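Local coordinates for SnoaL-like domain-containing protein (Silicibacter pomeroyi, PDB 3FLJ), which is of unknown function but has a cystatin-like, SnoaL-type fold that may hold a small molecule in its pocket, at residues E29-G34 with F78-I83; L92-K97 with V122-Y127. All coordinates share one frame; numbering follows the deposited sequence.

Contact 1. Residues E29-G34 with F78-I83; sequences EVVAKG and FRYRRI
Ala-32 lays its methyl against the ring of Phe-78, CB lying 3.7 Å from CD1, beside helix 22-31 and the curved sheet of this cystatin-like α+β fold. The methyl approaches the ring obliquely, and CA of Ala-32 lies almost as close, 3.8 Å from the same CD1, so backbone as well as side chain covers this part of the phenyl group. Phe-78 reaches Ala-32 because its CG stands anti to the backbone N (chi1 -173°). CE1 of Phe-78, next to CD1 on the same ring edge, lies over one face of Tyr-80, 3.6 Å above its plane and offset toward the rim; CE2 of Tyr-80 in turn lies in the plane of the phenyl ring. The outer end of Tyr-80 meets Val-31, the two side chains crossing at about a right angle. Its hydroxyl is hydrogen-bonded to OD2 of Asp-107 on strand 101-111 and is also the atom that meets the valine. An unidentified molecule bound next to Val-31 suggests that this corner borders a pocket. Val-31 turns one branch onto the phenol oxygen, CG1 approaching OH of Tyr-80 to 3.4 Å.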
ATOM      1  N   GLU A  29      11.065  -7.139 -13.577  1.00 67.90           N
ATOM      2  CA  GLU A  29      11.600  -8.448 -13.986  1.00 72.33           C
ATOM      3  C   GLU A  29      12.453  -9.211 -12.939  1.00 73.32           C
ATOM      4  O   GLU A  29      12.479 -10.443 -12.991  1.00 74.82           O
ATOM      5  CB  GLU A  29      12.304  -8.363 -15.371  1.00 72.92           C
ATOM      6  CG  GLU A  29      13.454  -7.321 -15.579  1.00 75.01           C
ATOM      7  CD  GLU A  29      13.841  -7.075 -17.055  1.00 74.47           C
ATOM      8  OE1 GLU A  29      13.139  -7.541 -17.985  1.00 81.33           O
ATOM      9  OE2 GLU A  29      14.853  -6.371 -17.288  1.00 78.29           O
ATOM     10  N   VAL A  30      13.049  -8.501 -11.967  1.00 73.21           N
ATOM     11  CA  VAL A  30      13.978  -9.061 -10.955  1.00 73.48           C
ATOM     12  C   VAL A  30      13.379  -9.313  -9.554  1.00 74.13           C
ATOM     13  O   VAL A  30      13.675 -10.353  -8.949  1.00 73.37           O
ATOM     14  CB  VAL A  30      15.239  -8.129 -10.842  1.00 72.62           C
ATOM     15  CG1 VAL A  30      16.143  -8.496  -9.683  1.00 73.71           C
ATOM     16  CG2 VAL A  30      16.021  -8.159 -12.135  1.00 71.89           C
ATOM     17  N   VAL A  31      12.610  -8.349  -9.029  1.00 75.01           N
ATOM     18  CA  VAL A  31      11.973  -8.441  -7.677  1.00 76.43           C
ATOM     19  C   VAL A  31      10.986  -9.624  -7.563  1.00 77.67           C
ATOM     20  O   VAL A  31      10.950 -10.302  -6.512  1.00 76.93           O
ATOM     21  CB  VAL A  31      11.304  -7.083  -7.245  1.00 75.98           C
ATOM     22  CG1 VAL A  31      10.464  -7.211  -5.973  1.00 75.66           C
ATOM     23  CG2 VAL A  31      12.370  -6.026  -7.036  1.00 76.48           C
ATOM     24  N   ALA A  32      10.213  -9.850  -8.642  1.00 79.28           N
ATOM     25  CA  ALA A  32       9.278 -10.994  -8.775  1.00 80.33           C
ATOM     26  C   ALA A  32       9.990 -12.336  -8.500  1.00 81.54           C
ATOM     27  O   ALA A  32       9.620 -13.061  -7.560  1.00 81.50           O
ATOM     28  CB  ALA A  32       8.639 -11.015 -10.185  1.00 80.81           C
ATOM     29  N   LYS A  33      11.057 -12.587  -9.273  1.00 82.39           N
ATOM     30  CA  LYS A  33      11.901 -13.809  -9.160  1.00 82.36           C
ATOM     31  C   LYS A  33      12.616 -13.992  -7.810  1.00 83.02           C
ATOM     32  O   LYS A  33      12.987 -15.129  -7.480  1.00 83.52           O
ATOM     33  CB  LYS A  33      12.990 -13.849 -10.248  1.00 82.35           C
ATOM     34  CG  LYS A  33      12.498 -13.886 -11.687  1.00 83.48           C
ATOM     35  CD  LYS A  33      13.685 -13.822 -12.646  1.00 83.29           C
ATOM     36  CE  LYS A  33      13.245 -13.657 -14.093  1.00 84.60           C
ATOM     37  NZ  LYS A  33      14.422 -13.481 -14.997  1.00 85.38           N
ATOM     38  N   GLY A  34      12.830 -12.899  -7.058  1.00 82.79           N
ATOM     39  CA  GLY A  34      13.564 -12.935  -5.784  1.00 82.07           C
ATOM     40  C   GLY A  34      15.033 -13.346  -5.929  1.00 82.09           C
ATOM     41  O   GLY A  34      15.571 -14.001  -5.022  1.00 82.37           O
ATOM     42  N   PHE A  78       3.174 -14.283  -8.057  1.00 45.71           N
ATOM     43  CA  PHE A  78       3.461 -12.860  -7.963  1.00 45.46           C
ATOM     44  C   PHE A  78       3.384 -12.203  -9.334  1.00 46.03           C
ATOM     45  O   PHE A  78       3.912 -12.731 -10.316  1.00 46.21           O
ATOM     46  CB  PHE A  78       4.849 -12.612  -7.344  1.00 46.20           C
ATOM     47  CG  PHE A  78       5.144 -11.158  -7.068  1.00 45.82           C
ATOM     48  CD1 PHE A  78       5.615 -10.308  -8.090  1.00 48.83           C
ATOM     49  CD2 PHE A  78       4.932 -10.620  -5.797  1.00 45.63           C
ATOM     50  CE1 PHE A  78       5.864  -8.948  -7.844  1.00 47.46           C
ATOM     51  CE2 PHE A  78       5.194  -9.269  -5.532  1.00 46.93           C
ATOM     52  CZ  PHE A  78       5.657  -8.425  -6.562  1.00 47.23           C
ATOM     53  N   ARG A  79       2.736 -11.042  -9.381  1.00 44.94           N
ATOM     54  CA  ARG A  79       2.755 -10.189 -10.572  1.00 44.95           C
ATOM     55  C   ARG A  79       2.383  -8.762 -10.214  1.00 44.11           C
ATOM     56  O   ARG A  79       1.537  -8.538  -9.334  1.00 41.91           O
ATOM     57  CB  ARG A  79       1.868 -10.695 -11.732  1.00 46.17           C
ATOM     58  CG  ARG A  79       0.347 -10.561 -11.621  1.00 49.18           C
ATOM     59  CD  ARG A  79      -0.221 -11.442 -10.545  1.00 55.49           C
ATOM     60  NE  ARG A  79      -1.685 -11.374 -10.511  1.00 58.69           N
ATOM     61  CZ  ARG A  79      -2.486 -12.208  -9.834  1.00 58.83           C
ATOM     62  NH1 ARG A  79      -1.999 -13.192  -9.070  1.00 55.96           N
ATOM     63  NH2 ARG A  79      -3.807 -12.036  -9.906  1.00 57.47           N
ATOM     64  N   TYR A  80       3.014  -7.814 -10.902  1.00 43.92           N
ATOM     65  CA  TYR A  80       2.639  -6.410 -10.781  1.00 43.73           C
ATOM     66  C   TYR A  80       1.359  -6.209 -11.592  1.00 43.30           C
ATOM     67  O   TYR A  80       1.134  -6.923 -12.574  1.00 43.33           O
ATOM     68  CB  TYR A  80       3.766  -5.477 -11.234  1.00 43.58           C
ATOM     69  CG  TYR A  80       4.904  -5.448 -10.244  1.00 42.54           C
ATOM     70  CD1 TYR A  80       4.773  -4.747  -9.042  1.00 40.82           C
ATOM     71  CD2 TYR A  80       6.120  -6.112 -10.497  1.00 42.98           C
ATOM     72  CE1 TYR A  80       5.820  -4.702  -8.092  1.00 44.28           C
ATOM     73  CE2 TYR A  80       7.188  -6.060  -9.553  1.00 44.75           C
ATOM     74  CZ  TYR A  80       7.023  -5.351  -8.359  1.00 45.05           C
ATOM     75  OH  TYR A  80       8.029  -5.299  -7.440  1.00 45.38           O
ATOM     76  N   ARG A  81       0.507  -5.297 -11.122  1.00 43.33           N
ATOM     77  CA  ARG A  81      -0.755  -4.925 -11.778  1.00 44.13           C
ATOM     78  C   ARG A  81      -0.635  -3.550 -12.407  1.00 43.10           C
ATOM     79  O   ARG A  81      -0.919  -3.395 -13.592  1.00 42.85           O
ATOM     80  CB  ARG A  81      -1.912  -4.964 -10.787  1.00 43.52           C
ATOM     81  CG  ARG A  81      -2.077  -6.352 -10.178  1.00 47.49           C
ATOM     82  CD  ARG A  81      -3.430  -6.596  -9.578  1.00 46.48           C
ATOM     83  NE  ARG A  81      -3.806  -5.634  -8.529  1.00 49.98           N
ATOM     84  CZ  ARG A  81      -4.858  -5.773  -7.709  1.00 49.21           C
ATOM     85  NH1 ARG A  81      -5.640  -6.855  -7.733  1.00 47.90           N
ATOM     86  NH2 ARG A  81      -5.126  -4.829  -6.824  1.00 50.51           N
ATOM     87  N   ARG A  82      -0.211  -2.565 -11.607  1.00 42.84           N
ATOM     88  CA  ARG A  82      -0.039  -1.181 -12.064  1.00 43.19           C
ATOM     89  C   ARG A  82       1.297  -0.579 -11.629  1.00 42.52           C
ATOM     90  O   ARG A  82       1.716  -0.796 -10.498  1.00 44.34           O
ATOM     91  CB  ARG A  82      -1.199  -0.306 -11.599  1.00 42.38           C
ATOM     92  CG  ARG A  82      -2.515  -0.653 -12.278  1.00 44.43           C
ATOM     93  CD  ARG A  82      -3.583   0.368 -11.931  1.00 45.15           C
ATOM     94  NE  ARG A  82      -3.965   0.352 -10.516  1.00 46.75           N
ATOM     95  CZ  ARG A  82      -4.790   1.228  -9.919  1.00 50.16           C
ATOM     96  NH1 ARG A  82      -5.369   2.206 -10.595  1.00 51.06           N
ATOM     97  NH2 ARG A  82      -5.073   1.123  -8.617  1.00 50.73           N
ATOM     98  N   ILE A  83       1.945   0.142 -12.549  1.00 42.73           N
ATOM     99  CA  ILE A  83       3.218   0.844 -12.323  1.00 42.63           C
ATOM    100  C   ILE A  83       2.838   2.315 -12.435  1.00 42.09           C
ATOM    101  O   ILE A  83       2.552   2.780 -13.531  1.00 41.52           O
ATOM    102  CB  ILE A  83       4.312   0.465 -13.385  1.00 43.26           C
ATOM    103  CG1 ILE A  83       4.468  -1.057 -13.558  1.00 44.04           C
ATOM    104  CG2 ILE A  83       5.657   1.119 -13.039  1.00 42.29           C
ATOM    105  CD1 ILE A  83       4.794  -1.810 -12.294  1.00 45.28           C
TER

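Contact 2. Residues L92-K97 with V122-Y127; sequences LEFQCK and VVMRPY
Strands 89-98 and 117-125 flank strand 101-111, antiparallel to both, so that 92-97 and 122-125 run in the same general direction with the CA atoms of Phe-94 and Met-124 9.3 Å apart. At that spacing the contact is made by side chains reaching over the middle strand. Phe-94 does most of the reaching: its CG sits between the backbone N and the carbonyl carbon (chi1 63°), and the ring extends until its outermost atom, CZ, meets both partners. Val-122 comes in at the ring edge, near its plane, with CG1 4.3 Å from CZ of Phe-94. Met-124, present as selenomethionine, arrives obliquely through its methylene, CG lying 4.2 Å from the same CZ. Asp-107 of the middle strand touches both Phe-94 and Val-122, while Ala-103, Phe-75 and Pro-52 pack around Met-124. Beyond Met-124 the strand ends at Arg-125 and a cis peptide leads into Pro-126, the N-cap of helix 127-143. This end of the strand also faces the second subunit, where Arg-125 forms a salt bridge with Glu-121 of that chain and Tyr-127 stacks on its own counterpart. All three touching residues are buried and every touching atom is carbon, so the contact is purely apolar, with modest dispersion contacts and burial of the ring tip as its source of stability. An unidentified molecule beside Val-122 may mark a pocket, to which this contact would contribute an apolar patch near Asp-107.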
ATOM      1  N   LEU A  92       4.471   0.711  -7.236  1.00 42.73           N
ATOM      2  CA  LEU A  92       4.278  -0.508  -8.029  1.00 42.78           C
ATOM      3  C   LEU A  92       3.304  -1.423  -7.277  1.00 42.69           C
ATOM      4  O   LEU A  92       3.660  -2.051  -6.273  1.00 42.20           O
ATOM      5  CB  LEU A  92       5.592  -1.236  -8.314  1.00 44.17           C
ATOM      6  CG  LEU A  92       6.652  -0.552  -9.178  1.00 43.54           C
ATOM      7  CD1 LEU A  92       7.346   0.556  -8.425  1.00 44.09           C
ATOM      8  CD2 LEU A  92       7.689  -1.584  -9.719  1.00 43.38           C
ATOM      9  N   GLU A  93       2.079  -1.486  -7.787  1.00 42.05           N
ATOM     10  CA  GLU A  93       1.009  -2.299  -7.219  1.00 42.88           C
ATOM     11  C   GLU A  93       1.163  -3.740  -7.685  1.00 42.57           C
ATOM     12  O   GLU A  93       1.315  -3.971  -8.878  1.00 41.57           O
ATOM     13  CB  GLU A  93      -0.340  -1.741  -7.661  1.00 42.76           C
ATOM     14  CG  GLU A  93      -1.589  -2.502  -7.248  1.00 41.84           C
ATOM     15  CD  GLU A  93      -2.802  -1.930  -7.941  1.00 44.44           C
ATOM     16  OE1 GLU A  93      -2.879  -0.704  -8.072  1.00 51.23           O
ATOM     17  OE2 GLU A  93      -3.656  -2.680  -8.386  1.00 51.26           O
ATOM     18  N   PHE A  94       1.073  -4.688  -6.748  1.00 42.63           N
ATOM     19  CA  PHE A  94       1.168  -6.124  -7.048  1.00 43.51           C
ATOM     20  C   PHE A  94       0.096  -6.957  -6.356  1.00 43.90           C
ATOM     21  O   PHE A  94      -0.547  -6.490  -5.409  1.00 44.45           O
ATOM     22  CB  PHE A  94       2.559  -6.659  -6.675  1.00 44.21           C
ATOM     23  CG  PHE A  94       2.899  -6.578  -5.198  1.00 43.22           C
ATOM     24  CD1 PHE A  94       2.546  -7.618  -4.323  1.00 45.57           C
ATOM     25  CD2 PHE A  94       3.601  -5.485  -4.688  1.00 44.51           C
ATOM     26  CE1 PHE A  94       2.877  -7.563  -2.946  1.00 45.84           C
ATOM     27  CE2 PHE A  94       3.952  -5.416  -3.315  1.00 45.50           C
ATOM     28  CZ  PHE A  94       3.585  -6.458  -2.441  1.00 44.91           C
ATOM     29  N   GLN A  95      -0.085  -8.172  -6.874  1.00 44.44           N
ATOM     30  CA  GLN A  95      -0.935  -9.204  -6.287  1.00 45.29           C
ATOM     31  C   GLN A  95      -0.100 -10.493  -6.203  1.00 45.25           C
ATOM     32  O   GLN A  95       0.750 -10.758  -7.066  1.00 45.53           O
ATOM     33  CB  GLN A  95      -2.199  -9.420  -7.103  1.00 45.15           C
ATOM     34  CG  GLN A  95      -3.237 -10.319  -6.400  1.00 47.07           C
ATOM     35  CD  GLN A  95      -4.563 -10.435  -7.131  1.00 48.19           C
ATOM     36  OE1 GLN A  95      -4.855  -9.677  -8.057  1.00 48.48           O
ATOM     37  NE2 GLN A  95      -5.380 -11.399  -6.713  1.00 55.94           N
ATOM     38  N   CYS A  96      -0.329 -11.270  -5.149  1.00 45.36           N
ATOM     39  CA  CYS A  96       0.368 -12.544  -4.927  1.00 46.00           C
ATOM     40  C   CYS A  96      -0.389 -13.367  -3.885  1.00 45.38           C
ATOM     41  O   CYS A  96      -1.525 -13.008  -3.502  1.00 44.71           O
ATOM     42  CB  CYS A  96       1.826 -12.285  -4.480  1.00 45.75           C
ATOM     43  SG  CYS A  96       1.951 -11.394  -2.951  1.00 49.79           S
ATOM     44  N   LYS A  97       0.189 -14.508  -3.518  1.00 45.57           N
ATOM     45  CA  LYS A  97      -0.306 -15.327  -2.417  1.00 46.00           C
ATOM     46  C   LYS A  97       0.824 -15.637  -1.429  1.00 45.35           C
ATOM     47  O   LYS A  97       2.010 -15.615  -1.799  1.00 44.65           O
ATOM     48  CB  LYS A  97      -0.943 -16.634  -2.916  1.00 46.34           C
ATOM     49  CG  LYS A  97      -2.016 -16.440  -3.972  1.00 48.93           C
ATOM     50  CD  LYS A  97      -2.793 -17.705  -4.325  1.00 48.55           C
ATOM     51  CE  LYS A  97      -3.782 -18.099  -3.234  1.00 56.84           C
ATOM     52  NZ  LYS A  97      -4.734 -19.180  -3.646  1.00 57.39           N
ATOM     53  N   VAL A 122       7.070  -1.072   1.806  1.00 43.47           N
ATOM     54  CA  VAL A 122       6.023  -2.000   1.361  1.00 43.72           C
ATOM     55  C   VAL A 122       4.780  -1.905   2.245  1.00 44.29           C
ATOM     56  O   VAL A 122       4.874  -2.020   3.468  1.00 44.09           O
ATOM     57  CB  VAL A 122       6.534  -3.448   1.305  1.00 43.38           C
ATOM     58  CG1 VAL A 122       5.411  -4.431   0.821  1.00 40.78           C
ATOM     59  CG2 VAL A 122       7.755  -3.558   0.401  1.00 43.24           C
ATOM     60  N   VAL A 123       3.625  -1.686   1.607  1.00 44.13           N
ATOM     61  CA  VAL A 123       2.296  -1.654   2.260  1.00 44.42           C
ATOM     62  C   VAL A 123       1.481  -2.800   1.632  1.00 44.99           C
ATOM     63  O   VAL A 123       1.664  -3.103   0.453  1.00 45.81           O
ATOM     64  CB  VAL A 123       1.587  -0.266   2.132  1.00 45.38           C
ATOM     65  CG1 VAL A 123       2.302   0.787   2.977  1.00 45.17           C
ATOM     66  CG2 VAL A 123       1.513   0.214   0.694  1.00 43.81           C
HETATM   67  N   MSE A 124       0.625  -3.451   2.424  1.00 45.14           N
HETATM   68  CA  MSE A 124      -0.158  -4.609   1.981  1.00 46.31           C
HETATM   69  C   MSE A 124      -1.534  -4.735   2.607  1.00 44.92           C
HETATM   70  O   MSE A 124      -1.866  -4.036   3.575  1.00 46.00           O
HETATM   71  CB  MSE A 124       0.605  -5.913   2.311  1.00 46.27           C
HETATM   72  CG  MSE A 124       1.620  -6.347   1.317  1.00 55.18           C
HETATM   73 SE   MSE A 124       2.393  -8.048   1.946  0.75 52.48          SE
HETATM   74  CE  MSE A 124       0.980  -9.252   1.953  1.00 57.41           C
ATOM     75  N   ARG A 125      -2.313  -5.642   2.005  1.00 43.87           N
ATOM     76  CA  ARG A 125      -3.620  -6.105   2.498  1.00 43.68           C
ATOM     77  C   ARG A 125      -3.774  -7.593   2.104  1.00 43.07           C
ATOM     78  O   ARG A 125      -3.118  -8.026   1.150  1.00 42.45           O
ATOM     79  CB  ARG A 125      -4.768  -5.281   1.900  1.00 42.74           C
ATOM     80  CG  ARG A 125      -4.953  -5.418   0.386  1.00 43.84           C
ATOM     81  CD  ARG A 125      -6.047  -4.515  -0.163  1.00 43.10           C
ATOM     82  NE  ARG A 125      -7.349  -4.873   0.410  1.00 43.70           N
ATOM     83  CZ  ARG A 125      -8.202  -5.801  -0.052  1.00 43.34           C
ATOM     84  NH1 ARG A 125      -8.052  -6.412  -1.233  1.00 44.40           N
ATOM     85  NH2 ARG A 125      -9.321  -6.038   0.630  1.00 43.90           N
ATOM     86  N   PRO A 126      -4.600  -8.372   2.825  1.00 42.60           N
ATOM     87  CA  PRO A 126      -5.346  -8.106   4.046  1.00 42.46           C
ATOM     88  C   PRO A 126      -4.474  -8.417   5.282  1.00 42.33           C
ATOM     89  O   PRO A 126      -3.416  -9.059   5.147  1.00 42.73           O
ATOM     90  CB  PRO A 126      -6.507  -9.088   3.940  1.00 42.42           C
ATOM     91  CG  PRO A 126      -5.859 -10.294   3.330  1.00 44.78           C
ATOM     92  CD  PRO A 126      -4.912  -9.721   2.310  1.00 42.62           C
ATOM     93  N   TYR A 127      -4.940  -7.990   6.455  1.00 42.57           N
ATOM     94  CA  TYR A 127      -4.257  -8.209   7.760  1.00 43.19           C
ATOM     95  C   TYR A 127      -3.762  -9.655   7.985  1.00 43.09           C
ATOM     96  O   TYR A 127      -2.577  -9.855   8.258  1.00 42.36           O
ATOM     97  CB  TYR A 127      -5.187  -7.762   8.904  1.00 42.49           C
ATOM     98  CG  TYR A 127      -4.721  -8.003  10.325  1.00 42.62           C
ATOM     99  CD1 TYR A 127      -3.771  -7.166  10.929  1.00 43.09           C
ATOM    100  CD2 TYR A 127      -5.273  -9.044  11.099  1.00 42.58           C
ATOM    101  CE1 TYR A 127      -3.366  -7.373  12.270  1.00 40.01           C
ATOM    102  CE2 TYR A 127      -4.868  -9.259  12.448  1.00 42.99           C
ATOM    103  CZ  TYR A 127      -3.917  -8.408  13.017  1.00 43.88           C
ATOM    104  OH  TYR A 127      -3.481  -8.574  14.308  1.00 41.88           O
TER

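How the contacts relate
From the N terminus, helix 22-31 comes first, and contact 1 closes a loop of 43 residues, including helix 61-74, by bringing strand 78-86 back to the end of that helix. Contact 2 opens only afterwards and closes a second, shorter loop running through strand 101-111; the two are in series, neither nested nor crossed. They join through the antiparallel neighbours 78-86 and 89-98. On one face Phe-78 stacks with Phe-94, CE2 of the former 3.3 Å from CD1 of the latter. On the other, a classic bulge lets Arg-81 and Arg-82 both face Glu-93, each forming a salt bridge with it. Together the two contacts tie helix 22-31, through the sheet, to strand 117-125, which also meets the second subunit.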